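Long-range contacts in DUF2235 domain-containing protein (Pseudomonas aeruginosa, PDB 4O5P), which acts as the type VI secretion phospholipase effector Tle1, an enzyme that probably hydrolyses membrane phospholipids of the target cell: residues I146-L150 / A245-L250; L231-G235 / A417-L421; F276-F280 / M410-A414; M306-D310 / I349-M354; S326-V332 / R367-Y373. One frame throughout, in Å; residues are numbered along the deposited sequence.

Contact 1: residues I146-L150 / A245-L250; sequences INWGL and AFANWL
Trp249 N donates to Ala245 O at 2.8 Å, a helical bond between two residues that both turn their side chains to Ile146 on the neighbouring helix. Ile146 forks to meet them. Its CG2 branch comes obliquely to the Trp249 indole, 3.4 Å from CE3, and the other branch carries CD1 to within 3.6 Å of Ala245 CB. The two helical segments cross at -52° with their axes 9.8 Å apart, an angle consistent with ridges-into-grooves packing. They belong to helix 139-162 and helix 238-254 of an alpha/beta-hydrolase-like domain, the latter following the strand that ends in a probable nucleophile elbow. With CG anti to the backbone N (chi1 168°), the Phe246 ring enters edge-first beside the first helix, its CE2 3.7 Å from Leu150 N and in line with the ring plane. The Leu150 chain runs counter to Phe246, bringing Leu150 CD2 to 3.8 Å from the same CE2. Arg199 forms a cation-pi contact with the Trp249 indole. Asn147 OD1 meets the rim of that indole, 3.5 Å from Trp249 CZ3; this amide oxygen is buried and has no hydrogen-bond partner in the model.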
# COMPACT_ATOMS: atom_id res chain seq x y z
N ILE A 146 -1.11 11.87 -1.37
CA ILE A 146 -0.43 12.23 -2.62
C ILE A 146 -0.35 13.76 -2.77
O ILE A 146 0.72 14.31 -3.05
CB ILE A 146 -1.17 11.62 -3.84
CG1 ILE A 146 -1.15 10.09 -3.74
CG2 ILE A 146 -0.49 12.02 -5.14
CD1 ILE A 146 -2.26 9.44 -4.53
N ASN A 147 -1.46 14.44 -2.55
CA ASN A 147 -1.47 15.89 -2.72
C ASN A 147 -0.62 16.65 -1.69
O ASN A 147 0.02 17.65 -2.02
CB ASN A 147 -2.91 16.42 -2.81
CG ASN A 147 -3.56 16.06 -4.15
OD1 ASN A 147 -2.88 15.98 -5.16
ND2 ASN A 147 -4.88 15.82 -4.15
N TRP A 148 -0.63 16.16 -0.45
CA TRP A 148 0.28 16.64 0.59
C TRP A 148 1.71 16.51 0.07
O TRP A 148 2.50 17.44 0.19
CB TRP A 148 0.14 15.76 1.84
CG TRP A 148 1.00 16.22 3.00
CD1 TRP A 148 0.69 17.19 3.91
CD2 TRP A 148 2.29 15.72 3.37
NE1 TRP A 148 1.70 17.33 4.82
CE2 TRP A 148 2.70 16.43 4.51
CE3 TRP A 148 3.15 14.74 2.84
CZ2 TRP A 148 3.93 16.21 5.13
CZ3 TRP A 148 4.36 14.52 3.46
CH2 TRP A 148 4.75 15.25 4.60
N GLY A 149 2.01 15.35 -0.50
CA GLY A 149 3.32 15.09 -1.08
C GLY A 149 3.70 16.14 -2.10
O GLY A 149 4.78 16.74 -2.01
N LEU A 150 2.80 16.39 -3.06
CA LEU A 150 3.02 17.46 -4.03
C LEU A 150 3.30 18.82 -3.36
O LEU A 150 4.26 19.50 -3.73
CB LEU A 150 1.85 17.55 -5.02
CG LEU A 150 1.77 16.36 -5.99
CD1 LEU A 150 0.45 16.33 -6.74
CD2 LEU A 150 2.95 16.39 -6.96
N ALA A 245 1.06 7.04 -8.09
CA ALA A 245 0.15 8.10 -8.50
C ALA A 245 0.83 9.47 -8.42
O ALA A 245 0.70 10.28 -9.32
CB ALA A 245 -1.13 8.06 -7.65
N PHE A 246 1.57 9.71 -7.34
CA PHE A 246 2.38 10.92 -7.18
C PHE A 246 3.29 11.16 -8.39
O PHE A 246 3.30 12.24 -8.97
CB PHE A 246 3.20 10.81 -5.88
CG PHE A 246 4.28 11.86 -5.72
CD1 PHE A 246 5.57 11.64 -6.21
CD2 PHE A 246 4.02 13.04 -5.04
CE1 PHE A 246 6.56 12.59 -6.05
CE2 PHE A 246 5.00 13.99 -4.87
CZ PHE A 246 6.28 13.77 -5.38
N ALA A 247 4.05 10.15 -8.77
CA ALA A 247 4.95 10.25 -9.92
C ALA A 247 4.19 10.65 -11.18
O ALA A 247 4.62 11.57 -11.91
CB ALA A 247 5.70 8.94 -10.13
N ASN A 248 3.06 9.99 -11.45
CA ASN A 248 2.23 10.39 -12.60
C ASN A 248 1.62 11.80 -12.55
O ASN A 248 1.67 12.55 -13.54
CB ASN A 248 1.14 9.35 -12.88
CG ASN A 248 1.68 8.13 -13.62
OD1 ASN A 248 2.37 8.27 -14.63
ND2 ASN A 248 1.41 6.94 -13.08
N TRP A 249 1.01 12.16 -11.43
CA TRP A 249 0.47 13.51 -11.26
C TRP A 249 1.57 14.59 -11.36
O TRP A 249 1.34 15.71 -11.84
CB TRP A 249 -0.30 13.63 -9.93
CG TRP A 249 -1.50 12.73 -9.85
CD1 TRP A 249 -1.94 11.84 -10.81
CD2 TRP A 249 -2.43 12.62 -8.76
NE1 TRP A 249 -3.07 11.19 -10.37
CE2 TRP A 249 -3.39 11.64 -9.12
CE3 TRP A 249 -2.54 13.24 -7.51
CZ2 TRP A 249 -4.46 11.29 -8.28
CZ3 TRP A 249 -3.60 12.89 -6.68
CH2 TRP A 249 -4.54 11.92 -7.06
N LEU A 250 2.77 14.24 -10.92
CA LEU A 250 3.87 15.19 -10.97
C LEU A 250 4.30 15.35 -12.43
O LEU A 250 4.54 16.48 -12.90
CB LEU A 250 5.02 14.72 -10.10
CG LEU A 250 6.27 15.60 -10.11
CD1 LEU A 250 5.94 17.03 -9.66
CD2 LEU A 250 7.33 14.98 -9.21

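Contact 2: residues L231-G235 / A417-L421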
# COMPACT_ATOMS: atom_id res chain seq x y z
N LEU A 231 14.36 14.15 -7.10
CA LEU A 231 13.48 13.50 -6.12
C LEU A 231 13.87 12.05 -5.85
O LEU A 231 14.22 11.31 -6.77
CB LEU A 231 12.02 13.54 -6.57
CG LEU A 231 11.32 14.89 -6.73
CD1 LEU A 231 9.83 14.72 -6.75
CD2 LEU A 231 11.70 15.82 -5.63
N TYR A 232 13.82 11.65 -4.59
CA TYR A 232 14.03 10.28 -4.16
C TYR A 232 12.79 9.93 -3.35
O TYR A 232 12.47 10.60 -2.36
CB TYR A 232 15.32 10.18 -3.32
CG TYR A 232 16.44 10.96 -3.99
CD1 TYR A 232 16.57 12.33 -3.78
CD2 TYR A 232 17.32 10.33 -4.86
CE1 TYR A 232 17.56 13.05 -4.41
CE2 TYR A 232 18.32 11.06 -5.50
CZ TYR A 232 18.43 12.41 -5.26
OH TYR A 232 19.41 13.14 -5.89
N ILE A 233 12.06 8.91 -3.82
CA ILE A 233 10.70 8.64 -3.32
C ILE A 233 10.61 7.18 -2.88
O ILE A 233 10.95 6.29 -3.65
CB ILE A 233 9.64 8.85 -4.45
CG1 ILE A 233 9.82 10.20 -5.16
CG2 ILE A 233 8.23 8.70 -3.90
CD1 ILE A 233 9.37 11.40 -4.38
N TYR A 234 10.15 6.93 -1.65
CA TYR A 234 10.03 5.56 -1.15
C TYR A 234 8.56 5.34 -0.77
O TYR A 234 7.94 6.22 -0.19
CB TYR A 234 10.93 5.33 0.08
CG TYR A 234 12.38 5.76 -0.09
CD1 TYR A 234 13.20 5.15 -1.03
CD2 TYR A 234 12.92 6.78 0.69
CE1 TYR A 234 14.52 5.55 -1.19
CE2 TYR A 234 14.24 7.17 0.54
CZ TYR A 234 15.03 6.55 -0.39
OH TYR A 234 16.33 6.96 -0.55
N GLY A 235 8.00 4.17 -1.11
CA GLY A 235 6.62 3.89 -0.73
C GLY A 235 6.43 2.43 -0.37
O GLY A 235 7.11 1.56 -0.92
N ALA A 417 21.78 5.11 -6.66
CA ALA A 417 21.12 6.01 -7.59
C ALA A 417 21.31 7.46 -7.19
O ALA A 417 20.80 8.38 -7.85
CB ALA A 417 19.63 5.66 -7.73
N GLY A 418 22.05 7.68 -6.11
CA GLY A 418 22.42 9.03 -5.70
C GLY A 418 21.62 9.59 -4.53
O GLY A 418 21.66 10.78 -4.27
N ALA A 419 20.90 8.73 -3.81
CA ALA A 419 20.07 9.17 -2.69
C ALA A 419 20.85 9.77 -1.51
O ALA A 419 21.91 9.26 -1.14
CB ALA A 419 19.17 8.02 -2.20
N PRO A 420 20.33 10.86 -0.92
CA PRO A 420 21.01 11.50 0.21
C PRO A 420 20.85 10.66 1.46
O PRO A 420 20.03 11.00 2.33
CB PRO A 420 20.26 12.83 0.37
CG PRO A 420 19.55 13.04 -0.94
CD PRO A 420 19.16 11.64 -1.35
N LEU A 421 21.62 9.58 1.55
CA LEU A 421 21.48 8.63 2.66
C LEU A 421 22.65 8.68 3.63
O LEU A 421 23.81 8.83 3.23
CB LEU A 421 21.33 7.21 2.11
CG LEU A 421 19.97 6.87 1.51
CD1 LEU A 421 19.96 5.50 0.81
CD2 LEU A 421 18.90 6.92 2.62
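Tyr232 and Tyr234 share nearly the same first torsion, chi1 -45° and -50°, which sets CG opposite the carbonyl carbon in each and sends both rings from strand 225-236 to the loop at 417-421. Tyr232 makes the broader contact. Pro420 CD sits over one face of its ring, 3.7 Å from the centroid and somewhat displaced to the rim, a CH-pi contact. Tyr232 CD2 meets Ala419 CA obliquely at 3.7 Å, and CE2 comes to 3.6 Å from Gly418 O. Tyr234 reaches farther along the loop: its OH touches Ala419 CB at 3.5 Å and lies 4.1 Å from Leu421 CD2. The loop takes its shape from Gly418, whose positive phi closes helix 403-416 in a Schellman motif, and from Pro420, the centre of an inverse gamma turn. No hydrogen bond joins the two segments. Tyr232 OH pairs instead with His66 ND1, while Ala419 O accepts from Asn30 ND2. The proline CD, bonded to an electron-withdrawing amide nitrogen, probably presents slightly positive hydrogens to the electron-rich phenol face, so that dispersion and weak electrostatics probably both contribute to this packing.

Contact 3: residues F276-F280 / M410-A414; sequences FLGLF and MYAEA
A double Met-aromatic contact joins helix 403-416 to the central sheet: Met410, present as selenomethionine, is inserted between Phe276 and Phe280 of strand 270-280. The short strand and helix segments run almost antiparallel, 170° between their directions, with axes 9.5 Å apart. The Met410 chain leaves with CG anti to the backbone N (chi1 -176°) and then bends twice, so that different atoms serve the two rings. SE lies in the plane of the Phe276 ring at its edge, 3.8 Å from CZ, and oblique to the Phe280 ring, 5.1 Å from its centroid. The terminal methyl CE stands over the centre of the Phe280 face in a CH-pi contact, 3.7 Å from the centroid. Nearer the backbone, Met410 CB also touches Phe280 CZ at 3.6 Å. Between the two phenylalanines the strand has a glycine, which lets SE settle close to the backbone, 3.6 Å from Gly278 CA.

One turn further along the helix, Ala414 CA lies over the centre of one Phe276 face, 3.8 Å from the centroid. Of the Glu413 side chain it is CB that packs on the ring, 3.7 Å from Phe276 CE1. Its carboxylate turns away to bond with His409 and to form a salt bridge with Arg330. Neighbouring strands continue the apolar layer, with Tyr234 touching Phe276 and Ala414, and Val332 touching Phe276. Phe280 is followed by Asp281, the likely acid of a Ser-His-Asp triad. A helix packed nearly antiparallel alongside a strand of the mostly parallel central sheet is typical of the alpha/beta-hydrolase fold.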
# COMPACT_ATOMS: atom_id res chain seq x y z
N PHE A 276 15.04 8.43 -8.20
CA PHE A 276 14.82 7.07 -7.68
C PHE A 276 13.42 6.88 -7.09
O PHE A 276 12.97 7.67 -6.26
CB PHE A 276 15.88 6.74 -6.61
CG PHE A 276 15.81 5.31 -6.11
CD1 PHE A 276 16.48 4.29 -6.78
CD2 PHE A 276 15.07 5.00 -4.97
CE1 PHE A 276 16.41 2.97 -6.32
CE2 PHE A 276 14.99 3.69 -4.50
CZ PHE A 276 15.66 2.67 -5.17
N LEU A 277 12.73 5.83 -7.54
CA LEU A 277 11.43 5.48 -7.00
C LEU A 277 11.55 4.07 -6.41
O LEU A 277 11.74 3.09 -7.15
CB LEU A 277 10.39 5.53 -8.12
CG LEU A 277 8.92 5.22 -7.83
CD1 LEU A 277 8.34 6.27 -6.87
CD2 LEU A 277 8.16 5.20 -9.15
N GLY A 278 11.49 3.96 -5.09
CA GLY A 278 11.66 2.67 -4.44
C GLY A 278 10.37 2.20 -3.80
O GLY A 278 9.84 2.86 -2.91
N LEU A 279 9.88 1.04 -4.24
CA LEU A 279 8.56 0.56 -3.84
C LEU A 279 8.59 -0.84 -3.21
O LEU A 279 9.26 -1.75 -3.70
CB LEU A 279 7.63 0.53 -5.05
CG LEU A 279 7.61 1.75 -5.95
CD1 LEU A 279 6.86 1.40 -7.22
CD2 LEU A 279 6.99 2.94 -5.22
N PHE A 280 7.87 -0.99 -2.10
CA PHE A 280 7.73 -2.28 -1.46
C PHE A 280 6.28 -2.72 -1.66
O PHE A 280 5.37 -2.06 -1.13
CB PHE A 280 7.97 -2.16 0.06
CG PHE A 280 9.37 -1.73 0.44
CD1 PHE A 280 10.35 -2.69 0.71
CD2 PHE A 280 9.69 -0.39 0.60
CE1 PHE A 280 11.62 -2.32 1.10
CE2 PHE A 280 10.97 -0.01 1.00
CZ PHE A 280 11.94 -0.97 1.24
N MSE A 410 17.02 -2.14 -0.55
CA MSE A 410 16.43 -0.93 -1.09
C MSE A 410 17.45 0.16 -0.86
O MSE A 410 17.73 0.98 -1.75
CB MSE A 410 15.09 -0.60 -0.41
CG MSE A 410 14.41 0.61 -1.06
SE MSE A 410 13.83 0.21 -2.88
CE MSE A 410 12.16 -0.66 -2.41
N TYR A 411 18.07 0.10 0.32
CA TYR A 411 19.04 1.10 0.70
C TYR A 411 20.12 1.14 -0.37
O TYR A 411 20.44 2.22 -0.91
CB TYR A 411 19.64 0.76 2.07
CG TYR A 411 20.75 1.68 2.49
CD1 TYR A 411 20.48 2.84 3.20
CD2 TYR A 411 22.07 1.37 2.20
CE1 TYR A 411 21.53 3.68 3.60
CE2 TYR A 411 23.10 2.19 2.58
CZ TYR A 411 22.83 3.33 3.27
OH TYR A 411 23.90 4.14 3.64
N ALA A 412 20.63 -0.04 -0.74
CA ALA A 412 21.78 -0.09 -1.62
C ALA A 412 21.38 0.50 -2.96
O ALA A 412 22.12 1.31 -3.54
CB ALA A 412 22.28 -1.53 -1.79
N GLU A 413 20.17 0.16 -3.41
CA GLU A 413 19.71 0.61 -4.72
C GLU A 413 19.65 2.12 -4.67
O GLU A 413 20.18 2.79 -5.56
CB GLU A 413 18.32 0.03 -5.06
CG GLU A 413 18.30 -1.49 -5.22
CD GLU A 413 18.77 -1.92 -6.59
OE1 GLU A 413 18.66 -3.13 -6.90
OE2 GLU A 413 19.23 -1.04 -7.37
N ALA A 414 19.09 2.64 -3.58
CA ALA A 414 18.87 4.07 -3.49
C ALA A 414 20.23 4.74 -3.42
O ALA A 414 20.47 5.76 -4.06
CB ALA A 414 18.02 4.39 -2.27

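Contact 4: residues M306-D310 / I349-M354; sequences MRLPD and IRRRDM
Residues 307-310 run at 54°, end to end, to residues 349-354, with Arg307 CA 6.5 Å from Ile349 CA where they come nearest. Extended from CG to NE, Arg307 reaches across so that its guanidinium grips a single carbonyl end-on: NH1 bonds Arg352 O at 2.9 Å and NH2 bonds the same oxygen at 2.8 Å, both close to the guanidinium plane and to the carbonyl plane. A second in-plane partner comes from its own segment, Asp310 OD2, which offers its syn lone pair to Arg307 NH2 at 2.7 Å. These bonds fix the group's rotation, and its faces are covered as well, by Arg351 CG on one side and by the selenium of Met354 on the other.

Arg351 folds back at chi2 (-71°), which places its guanidinium nearly parallel to that of Arg307, 18° between planes, with Arg307 NH2 above its rim. The like charges are probably offset by Asp310 and Asp353: Arg351 NH2 meets Asp310 OD1 at 3.2 Å, with OD1 tilted out of the Arg351 guanidinium plane, and NH1 and NH2 both hold Asp353 OD1. One water links Leu308 N to Ile349 O; a second accepts from Arg351 NE and donates to Leu308 O. Apart from this network, Leu308 CD1 packs on Ile349 CB at 3.9 Å.

Those apolar side chains rest on Thr370 of strand 370-375, and strand 331-336 adds Cys331 and His333. Helix 238-254 holds the loop through Asn248 and Arg307 O, while Asp690 gives Arg307 a second acidic partner.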
# COMPACT_ATOMS: atom_id res chain seq x y z
N MSE A 306 -1.22 3.51 -11.78
CA MSE A 306 -0.22 2.61 -11.24
C MSE A 306 0.90 2.39 -12.25
O MSE A 306 2.04 2.09 -11.89
CB MSE A 306 -0.85 1.27 -10.85
CG MSE A 306 -1.83 1.39 -9.68
SE MSE A 306 -0.91 2.09 -8.11
CE MSE A 306 -1.49 3.94 -8.26
N ARG A 307 0.53 2.49 -13.52
CA ARG A 307 1.48 2.35 -14.62
C ARG A 307 2.61 3.36 -14.43
O ARG A 307 2.34 4.56 -14.28
CB ARG A 307 0.74 2.65 -15.92
CG ARG A 307 1.49 2.31 -17.16
CD ARG A 307 0.85 3.01 -18.38
NE ARG A 307 1.79 2.95 -19.49
CZ ARG A 307 1.91 1.90 -20.30
NH1 ARG A 307 1.10 0.85 -20.14
NH2 ARG A 307 2.81 1.92 -21.27
N LEU A 308 3.86 2.90 -14.42
CA LEU A 308 4.96 3.83 -14.17
C LEU A 308 5.02 4.87 -15.30
O LEU A 308 4.53 4.61 -16.40
CB LEU A 308 6.29 3.08 -14.04
CG LEU A 308 6.59 2.13 -12.88
CD1 LEU A 308 7.99 1.59 -13.04
CD2 LEU A 308 6.47 2.77 -11.51
N PRO A 309 5.55 6.07 -15.01
CA PRO A 309 5.61 7.11 -16.05
C PRO A 309 6.36 6.66 -17.30
O PRO A 309 7.43 6.04 -17.19
CB PRO A 309 6.38 8.25 -15.38
CG PRO A 309 6.03 8.14 -13.94
CD PRO A 309 5.92 6.61 -13.69
N ASP A 310 5.79 6.93 -18.47
CA ASP A 310 6.45 6.63 -19.73
C ASP A 310 7.20 7.86 -20.23
O ASP A 310 6.68 8.98 -20.21
CB ASP A 310 5.45 6.16 -20.78
CG ASP A 310 5.35 4.65 -20.85
OD1 ASP A 310 6.38 3.97 -20.65
OD2 ASP A 310 4.25 4.14 -21.12
N ILE A 349 4.78 -3.61 -11.47
CA ILE A 349 5.15 -2.47 -12.31
C ILE A 349 5.33 -2.91 -13.76
O ILE A 349 5.80 -2.12 -14.59
CB ILE A 349 6.43 -1.80 -11.84
CG1 ILE A 349 7.58 -2.80 -11.78
CG2 ILE A 349 6.23 -1.11 -10.49
CD1 ILE A 349 8.94 -2.16 -11.73
N ARG A 350 4.97 -4.16 -14.05
CA ARG A 350 4.91 -4.67 -15.43
C ARG A 350 3.72 -4.07 -16.18
O ARG A 350 2.65 -3.84 -15.61
CB ARG A 350 4.79 -6.22 -15.46
CG ARG A 350 5.38 -6.89 -16.73
CD ARG A 350 5.31 -8.42 -16.65
NE ARG A 350 3.94 -8.92 -16.83
CZ ARG A 350 3.53 -10.11 -16.39
NH1 ARG A 350 4.37 -10.88 -15.73
NH2 ARG A 350 2.29 -10.50 -16.59
N ARG A 351 3.91 -3.82 -17.47
CA ARG A 351 2.87 -3.22 -18.29
C ARG A 351 3.23 -3.34 -19.78
O ARG A 351 4.40 -3.56 -20.14
CB ARG A 351 2.69 -1.75 -17.91
CG ARG A 351 3.58 -0.79 -18.70
CD ARG A 351 5.06 -0.86 -18.34
NE ARG A 351 5.81 0.14 -19.10
CZ ARG A 351 6.30 -0.07 -20.33
NH1 ARG A 351 6.13 -1.25 -20.91
NH2 ARG A 351 6.96 0.89 -20.97
N ARG A 352 2.24 -3.17 -20.64
CA ARG A 352 2.48 -3.18 -22.08
C ARG A 352 2.95 -1.80 -22.57
O ARG A 352 2.51 -0.78 -22.05
CB ARG A 352 1.21 -3.60 -22.81
CG ARG A 352 0.61 -4.91 -22.30
CD ARG A 352 -0.62 -5.30 -23.11
NE ARG A 352 -0.24 -5.57 -24.50
CZ ARG A 352 -1.07 -5.52 -25.54
NH1 ARG A 352 -2.35 -5.19 -25.37
NH2 ARG A 352 -0.60 -5.77 -26.76
N ASP A 353 3.85 -1.78 -23.55
CA ASP A 353 4.23 -0.51 -24.20
C ASP A 353 2.99 0.17 -24.74
O ASP A 353 1.99 -0.49 -25.04
CB ASP A 353 5.22 -0.73 -25.36
CG ASP A 353 6.60 -1.07 -24.88
OD1 ASP A 353 6.88 -0.89 -23.67
OD2 ASP A 353 7.42 -1.51 -25.71
N MSE A 354 3.06 1.48 -24.89
CA MSE A 354 1.87 2.24 -25.26
C MSE A 354 2.24 3.63 -25.74
O MSE A 354 2.23 4.58 -24.96
CB MSE A 354 0.95 2.32 -24.05
CG MSE A 354 -0.29 3.15 -24.22
SE MSE A 354 -0.64 3.99 -22.51
CE MSE A 354 -2.13 2.88 -22.04
O HOH W 1 4.28 0.08 -14.65
O HOH W 2 5.89 2.56 -17.95

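Contact 5: residues S326-V332 / R367-Y373; sequences SFLKRCV and RKWTVEY
Trp369 lies with the rim of its indole against the loop that leads into strand 331-336, where this strand pairs in parallel with strand 370-375 in the central sheet of an alpha/beta-hydrolase-like domain. Ser326 OG, hydrogen-bonded to Glu323, approaches the indole edge at 3.3 Å from CH2, and Leu328 O meets the same rim in plane, 3.4 Å from CE3. Lys368 CD of the same turn covers one indole face. Trp369, with positive phi (66°), is the third residue of a type II turn from Arg367 to Thr370.

Arg367, bent at chi2 and chi3, swings its guanidinium over to Leu328: NH1 donates to Leu328 O at 3.0 Å, tilted from both planes, and Leu328 CD2 lies over one guanidinium face. Glu311 forms a salt bridge with Arg367 NH2. Past the turn the backbones lock together, Cys331 N bonding to Trp369 O at 3.1 Å and Val371 N to Cys331 O at 2.9 Å. Cys331 CB meets Thr370 CG2 at 3.6 Å on one face of the sheet; on the other, Val332 CG2 packs alongside Val371 CG1 at 3.9 Å, the two side chains running in the same direction.

Arg330 starts away from its partner strand and turns back through chi2 (67°). Glu413 on helix 403-416 forms a salt bridge with it, and Val371 CG1 covers one face of its guanidinium, 3.4 Å from NH2.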
# COMPACT_ATOMS: atom_id res chain seq x y z
N SER A 326 14.56 12.59 -19.59
CA SER A 326 13.74 11.61 -18.86
C SER A 326 13.15 12.14 -17.54
O SER A 326 13.79 12.89 -16.82
CB SER A 326 14.53 10.32 -18.59
OG SER A 326 15.07 9.79 -19.79
N PHE A 327 11.93 11.72 -17.24
CA PHE A 327 11.28 12.07 -15.99
C PHE A 327 11.65 11.13 -14.83
O PHE A 327 11.91 11.57 -13.70
CB PHE A 327 9.77 12.13 -16.19
CG PHE A 327 9.02 12.53 -14.96
CD1 PHE A 327 9.11 13.82 -14.47
CD2 PHE A 327 8.22 11.61 -14.29
CE1 PHE A 327 8.41 14.20 -13.33
CE2 PHE A 327 7.52 11.97 -13.14
CZ PHE A 327 7.61 13.26 -12.66
N LEU A 328 11.71 9.82 -15.11
CA LEU A 328 12.02 8.82 -14.09
C LEU A 328 13.32 8.10 -14.42
O LEU A 328 13.41 7.45 -15.47
CB LEU A 328 10.87 7.80 -13.97
CG LEU A 328 11.11 6.58 -13.08
CD1 LEU A 328 11.23 7.04 -11.64
CD2 LEU A 328 9.94 5.56 -13.23
N LYS A 329 14.31 8.19 -13.54
CA LYS A 329 15.64 7.61 -13.83
C LYS A 329 15.81 6.15 -13.39
O LYS A 329 16.65 5.44 -13.92
CB LYS A 329 16.73 8.44 -13.15
CG LYS A 329 16.71 9.94 -13.42
CD LYS A 329 16.76 10.28 -14.89
CE LYS A 329 16.57 11.80 -15.04
NZ LYS A 329 16.81 12.35 -16.43
N ARG A 330 15.02 5.72 -12.42
CA ARG A 330 15.25 4.42 -11.77
C ARG A 330 14.08 4.06 -10.85
O ARG A 330 13.71 4.84 -9.97
CB ARG A 330 16.54 4.48 -10.95
CG ARG A 330 16.88 3.18 -10.18
CD ARG A 330 17.22 2.04 -11.14
NE ARG A 330 17.68 0.85 -10.42
CZ ARG A 330 17.72 -0.37 -10.96
NH1 ARG A 330 17.31 -0.56 -12.20
NH2 ARG A 330 18.16 -1.39 -10.25
N CYS A 331 13.52 2.87 -11.04
CA CYS A 331 12.51 2.35 -10.13
C CYS A 331 12.81 0.91 -9.73
O CYS A 331 13.04 0.05 -10.58
CB CYS A 331 11.11 2.44 -10.74
SG CYS A 331 9.80 1.77 -9.66
N VAL A 332 12.82 0.66 -8.42
CA VAL A 332 13.01 -0.69 -7.89
C VAL A 332 11.76 -1.11 -7.11
O VAL A 332 11.35 -0.41 -6.19
CB VAL A 332 14.22 -0.74 -6.95
CG1 VAL A 332 14.26 -2.09 -6.23
CG2 VAL A 332 15.55 -0.46 -7.71
N ARG A 367 9.43 -1.42 -18.24
CA ARG A 367 10.06 -0.20 -18.73
C ARG A 367 11.56 -0.09 -18.40
O ARG A 367 11.98 -0.52 -17.32
CB ARG A 367 9.32 0.97 -18.09
CG ARG A 367 9.66 2.28 -18.68
CD ARG A 367 10.60 3.03 -17.76
NE ARG A 367 10.10 4.35 -17.53
CZ ARG A 367 10.85 5.38 -17.18
NH1 ARG A 367 12.17 5.25 -17.04
NH2 ARG A 367 10.27 6.54 -16.99
N LYS A 368 12.35 0.49 -19.30
CA LYS A 368 13.79 0.67 -19.07
C LYS A 368 14.08 1.24 -17.67
O LYS A 368 13.29 2.01 -17.13
CB LYS A 368 14.42 1.61 -20.13
CG LYS A 368 13.84 3.03 -20.17
CD LYS A 368 14.53 3.89 -21.23
CE LYS A 368 13.91 5.28 -21.30
NZ LYS A 368 14.49 6.12 -22.40
N TRP A 369 15.19 0.82 -17.07
CA TRP A 369 15.63 1.38 -15.79
C TRP A 369 14.68 1.06 -14.63
O TRP A 369 14.78 1.70 -13.58
CB TRP A 369 15.80 2.90 -15.86
CG TRP A 369 16.55 3.40 -17.07
CD1 TRP A 369 17.49 2.72 -17.80
CD2 TRP A 369 16.41 4.68 -17.69
NE1 TRP A 369 17.95 3.52 -18.83
CE2 TRP A 369 17.30 4.73 -18.78
CE3 TRP A 369 15.61 5.80 -17.43
CZ2 TRP A 369 17.41 5.85 -19.62
CZ3 TRP A 369 15.72 6.91 -18.26
CH2 TRP A 369 16.62 6.92 -19.33
N THR A 370 13.77 0.11 -14.82
CA THR A 370 12.89 -0.33 -13.72
C THR A 370 12.99 -1.85 -13.53
O THR A 370 13.05 -2.60 -14.50
CB THR A 370 11.43 0.11 -13.95
OG1 THR A 370 10.85 -0.62 -15.04
CG2 THR A 370 11.37 1.60 -14.25
N VAL A 371 13.01 -2.30 -12.27
CA VAL A 371 13.27 -3.71 -11.99
C VAL A 371 12.37 -4.16 -10.84
O VAL A 371 12.02 -3.36 -9.98
CB VAL A 371 14.80 -3.94 -11.70
CG1 VAL A 371 15.26 -3.10 -10.52
CG2 VAL A 371 15.12 -5.40 -11.48
N GLU A 372 11.94 -5.42 -10.88
CA GLU A 372 10.99 -5.97 -9.91
C GLU A 372 11.58 -7.27 -9.33
O GLU A 372 11.91 -8.19 -10.08
CB GLU A 372 9.63 -6.22 -10.60
CG GLU A 372 8.47 -6.76 -9.72
CD GLU A 372 7.10 -6.49 -10.34
OE1 GLU A 372 6.65 -7.24 -11.23
OE2 GLU A 372 6.46 -5.50 -9.95
N TYR A 373 11.76 -7.32 -8.01
CA TYR A 373 12.38 -8.47 -7.36
C TYR A 373 11.37 -9.22 -6.50
O TYR A 373 10.64 -8.61 -5.72
CB TYR A 373 13.54 -8.03 -6.48
CG TYR A 373 14.78 -7.64 -7.24
CD1 TYR A 373 15.61 -8.61 -7.80
CD2 TYR A 373 15.13 -6.30 -7.38
CE1 TYR A 373 16.77 -8.25 -8.50
CE2 TYR A 373 16.27 -5.94 -8.06
CZ TYR A 373 17.08 -6.91 -8.63
OH TYR A 373 18.22 -6.53 -9.30
O HOH W 3 14.36 8.81 -21.89
O HOH W 4 19.02 -4.26 -9.39

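Contacts 2, 3 and 5 follow one central sheet outward, through neighbouring strands 225-236, 270-280, 331-336 and 370-375. Contacts 2 and 3 have centres about 7 Å apart; contact 3 uses helix 403-416 and contact 2 the loop that follows it, and Ile233 O and Gly278 N pair at 2.8 Å between them. Contact 5 joins contact 3 in the same manner, Leu279 N lying 2.8 Å from Val332 O. Contact 1 packs on strand 225-236 through Phe246 and Leu250, and meets contact 4 where Asn248 OD1 lies 3.7 Å from Pro309 CA. The likely catalytic site adjoins contacts 1, 2 and 3: Gly235 begins the probable nucleophile elbow, and Phe280 lies near, without touching, the putative triad.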